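Local structure of cobalamin-binding protein (4JGI) at residues A[170-178]-A[189-197]. The protein binds methylcobalamin and probably serves as the corrinoid-carrying component of an O-demethylase system, handing on methyl groups. Residues are numbered along the deposited sequence; the frame is centred on the assembly and turned at random.
Sequences RNDLKVIIG and RVGADDFST
Asp193 OD2 takes three N-H groups at once: NH1 and NH2 of Arg170, both ending on this one oxygen, and the backbone N of Val175. The Val175 N bond to Asp193 OD2, 2.9 Å long, uses the anti lone pair, whereas NH2 of Arg170 reaches OD2 at 3.0 Å from above the carboxylate plane. Guanidinium and carboxylate planes stand 81° apart. Arg170 NH2 also gives a nearly straight bond of 2.9 Å to Gly191 O, in the carbonyl plane. Val175 CG2 lies over one face of the Arg170 guanidinium, 3.9 Å above its plane. The Arg170 chain leaves with CG anti to the backbone N (chi1 171°) and then bends at chi2, carrying its charge to the turn after helix 184-190, where Gly191, at positive phi, closes a Schellman motif. Replacing Arg170 by an alanine is likely to leave Asp193 OD2 with Val175 N alone of its three donors, its salt bridge gone, and the turn less firmly tied to the strand. Asp193 N returns a bond to Val175 O, and parallel pairing follows: Ile177 N to Asp194 O, then Ser196 N to Ile177 O at 3.0 Å. On the face turned to helix 184-190, Ile177 CG2 packs on Ala192 CB, while Ile177 CG1 meets Phe195 CB at 3.7 Å. Ile176, Gly178 and Ser196 touch the methylcobalamin in the Rossmann-like domain. Strand 194-195 edges the parallel sheet beyond 174-178, completing a beta-alpha-beta unit; Ile177 and Val190 touch Met157 of helix 151-166, and Ile176 and Asp193 touch Trp209 of helix 199-209.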
loop_
_atom_site.group_PDB
_atom_site.type_symbol
_atom_site.label_atom_id
_atom_site.label_comp_id
_atom_site.label_asym_id
_atom_site.label_seq_id
_atom_site.Cartn_x
_atom_site.Cartn_y
_atom_site.Cartn_z
ATOM N N ARG A 170 7.857 6.724 -17.817
ATOM C CA ARG A 170 7.964 5.367 -17.245
ATOM C C ARG A 170 9.217 5.153 -16.429
ATOM O O ARG A 170 9.251 4.496 -15.406
ATOM C CB ARG A 170 7.936 4.322 -18.346
ATOM C CG ARG A 170 8.258 2.867 -17.887
ATOM C CD ARG A 170 7.071 2.425 -17.175
ATOM N NE ARG A 170 7.357 0.998 -16.756
ATOM C CZ ARG A 170 7.870 0.654 -15.584
ATOM N NH1 ARG A 170 8.258 1.568 -14.766
ATOM N NH2 ARG A 170 7.849 -0.595 -15.186
ATOM N N ASN A 171 10.322 5.675 -16.885
ATOM C CA ASN A 171 11.597 5.321 -16.257
ATOM C C ASN A 171 11.808 6.041 -14.967
ATOM O O ASN A 171 12.716 5.715 -14.257
ATOM C CB ASN A 171 12.716 5.679 -17.201
ATOM C CG ASN A 171 12.749 4.806 -18.417
ATOM O OD1 ASN A 171 12.346 3.645 -18.393
ATOM N ND2 ASN A 171 13.200 5.394 -19.524
ATOM N N ASP A 172 11.015 7.059 -14.662
ATOM C CA ASP A 172 11.144 7.751 -13.415
ATOM C C ASP A 172 10.068 7.389 -12.371
ATOM O O ASP A 172 9.897 8.118 -11.370
ATOM C CB ASP A 172 11.203 9.248 -13.669
ATOM C CG ASP A 172 12.541 9.675 -14.337
ATOM O OD1 ASP A 172 13.618 9.368 -13.781
ATOM O OD2 ASP A 172 12.505 10.300 -15.429
ATOM N N LEU A 173 9.385 6.286 -12.581
ATOM C CA LEU A 173 8.456 5.805 -11.555
ATOM C C LEU A 173 8.482 4.292 -11.524
ATOM O O LEU A 173 9.015 3.633 -12.397
ATOM C CB LEU A 173 7.064 6.336 -11.780
ATOM C CG LEU A 173 6.517 6.123 -13.179
ATOM C CD1 LEU A 173 5.935 4.715 -13.287
ATOM C CD2 LEU A 173 5.389 7.102 -13.420
ATOM N N LYS A 174 7.844 3.715 -10.505
ATOM C CA LYS A 174 7.711 2.313 -10.401
ATOM C C LYS A 174 6.219 1.991 -10.590
ATOM O O LYS A 174 5.386 2.741 -10.112
ATOM C CB LYS A 174 8.132 1.916 -8.995
ATOM C CG LYS A 174 9.622 2.115 -8.737
ATOM C CD LYS A 174 10.440 1.150 -9.532
ATOM C CE LYS A 174 11.942 1.361 -9.241
ATOM N NZ LYS A 174 12.635 0.270 -9.929
ATOM N N VAL A 175 5.931 0.876 -11.212
ATOM C CA VAL A 175 4.575 0.381 -11.474
ATOM C C VAL A 175 4.361 -0.905 -10.709
ATOM O O VAL A 175 5.095 -1.864 -10.871
ATOM C CB VAL A 175 4.291 0.118 -12.934
ATOM C CG1 VAL A 175 2.880 -0.376 -13.139
ATOM C CG2 VAL A 175 4.497 1.442 -13.725
ATOM N N ILE A 176 3.330 -0.918 -9.846
ATOM C CA ILE A 176 2.925 -2.133 -9.121
ATOM C C ILE A 176 1.496 -2.484 -9.560
ATOM O O ILE A 176 0.649 -1.598 -9.655
ATOM C CB ILE A 176 3.098 -1.996 -7.602
ATOM C CG1 ILE A 176 2.806 -3.338 -6.918
ATOM C CG2 ILE A 176 2.209 -0.914 -7.010
ATOM C CD1 ILE A 176 3.190 -3.330 -5.456
ATOM N N ILE A 177 1.257 -3.774 -9.793
ATOM C CA ILE A 177 -0.064 -4.243 -10.160
ATOM C C ILE A 177 -0.572 -5.199 -9.067
ATOM O O ILE A 177 0.182 -5.881 -8.373
ATOM C CB ILE A 177 -0.121 -4.902 -11.553
ATOM C CG1 ILE A 177 0.743 -6.197 -11.551
ATOM C CG2 ILE A 177 0.353 -3.849 -12.573
ATOM C CD1 ILE A 177 0.623 -6.971 -12.825
ATOM N N GLY A 178 -1.905 -5.219 -8.991
ATOM C CA GLY A 178 -2.603 -6.131 -8.099
ATOM C C GLY A 178 -3.952 -6.462 -8.649
ATOM O O GLY A 178 -4.427 -5.911 -9.625
ATOM N N ARG A 189 3.961 -9.498 -18.775
ATOM C CA ARG A 189 3.205 -9.119 -19.956
ATOM C C ARG A 189 2.830 -7.616 -19.921
ATOM O O ARG A 189 2.855 -6.894 -20.914
ATOM C CB ARG A 189 1.936 -9.965 -20.098
ATOM C CG ARG A 189 1.202 -9.711 -21.417
ATOM C CD ARG A 189 0.279 -10.884 -21.766
ATOM N NE ARG A 189 -0.389 -11.435 -20.575
ATOM C CZ ARG A 189 -1.537 -10.996 -20.052
ATOM N NH1 ARG A 189 -2.215 -9.989 -20.601
ATOM N NH2 ARG A 189 -2.017 -11.581 -18.964
ATOM N N VAL A 190 2.509 -7.146 -18.734
ATOM C CA VAL A 190 2.177 -5.767 -18.518
ATOM C C VAL A 190 3.376 -4.841 -18.633
ATOM O O VAL A 190 3.224 -3.669 -19.045
ATOM C CB VAL A 190 1.423 -5.584 -17.150
ATOM C CG1 VAL A 190 1.352 -4.141 -16.713
ATOM C CG2 VAL A 190 0.074 -6.219 -17.258
ATOM N N GLY A 191 4.542 -5.299 -18.193
ATOM C CA GLY A 191 5.657 -4.417 -18.134
ATOM C C GLY A 191 5.817 -3.708 -16.821
ATOM O O GLY A 191 6.507 -2.709 -16.706
ATOM N N ALA A 192 5.166 -4.241 -15.764
ATOM C CA ALA A 192 5.303 -3.669 -14.426
ATOM C C ALA A 192 6.592 -3.953 -13.727
ATOM O O ALA A 192 7.297 -4.918 -14.109
ATOM C CB ALA A 192 4.095 -4.103 -13.564
ATOM N N ASP A 193 6.889 -3.253 -12.658
ATOM C CA ASP A 193 8.045 -3.533 -11.855
ATOM C C ASP A 193 7.820 -4.656 -10.849
ATOM O O ASP A 193 8.735 -5.429 -10.587
ATOM C CB ASP A 193 8.530 -2.262 -11.139
ATOM C CG ASP A 193 8.998 -1.233 -12.128
ATOM O OD1 ASP A 193 10.043 -1.486 -12.738
ATOM O OD2 ASP A 193 8.355 -0.212 -12.301
ATOM N N ASP A 194 6.589 -4.760 -10.317
ATOM C CA ASP A 194 6.299 -5.864 -9.411
ATOM C C ASP A 194 4.781 -6.038 -9.340
ATOM O O ASP A 194 4.014 -5.236 -9.886
ATOM C CB ASP A 194 6.849 -5.628 -8.022
ATOM C CG ASP A 194 7.363 -6.977 -7.329
ATOM O OD1 ASP A 194 6.933 -8.123 -7.704
ATOM O OD2 ASP A 194 8.181 -6.799 -6.405
ATOM N N PHE A 195 4.359 -7.133 -8.707
ATOM C CA PHE A 195 2.981 -7.459 -8.489
ATOM C C PHE A 195 2.841 -7.869 -7.005
ATOM O O PHE A 195 3.789 -8.224 -6.379
ATOM C CB PHE A 195 2.491 -8.603 -9.339
ATOM C CG PHE A 195 3.129 -9.896 -8.952
ATOM C CD1 PHE A 195 4.380 -10.188 -9.438
ATOM C CD2 PHE A 195 2.491 -10.797 -8.088
ATOM C CE1 PHE A 195 5.045 -11.348 -9.102
ATOM C CE2 PHE A 195 3.178 -11.946 -7.716
ATOM C CZ PHE A 195 4.447 -12.218 -8.259
ATOM N N SER A 196 1.681 -7.637 -6.438
ATOM C CA SER A 196 1.486 -7.969 -4.993
ATOM C C SER A 196 0.842 -9.307 -4.794
ATOM O O SER A 196 -0.123 -9.595 -5.480
ATOM C CB SER A 196 0.668 -6.872 -4.255
ATOM O OG SER A 196 -0.323 -6.409 -5.104
ATOM N N THR A 197 1.180 -9.999 -3.706
ATOM C CA THR A 197 0.362 -11.208 -3.334
ATOM C C THR A 197 -0.942 -10.840 -2.544
ATOM O O THR A 197 -2.002 -11.471 -2.595
ATOM C CB THR A 197 1.209 -12.191 -2.516
ATOM O OG1 THR A 197 1.701 -11.539 -1.338
ATOM C CG2 THR A 197 2.403 -12.698 -3.383
#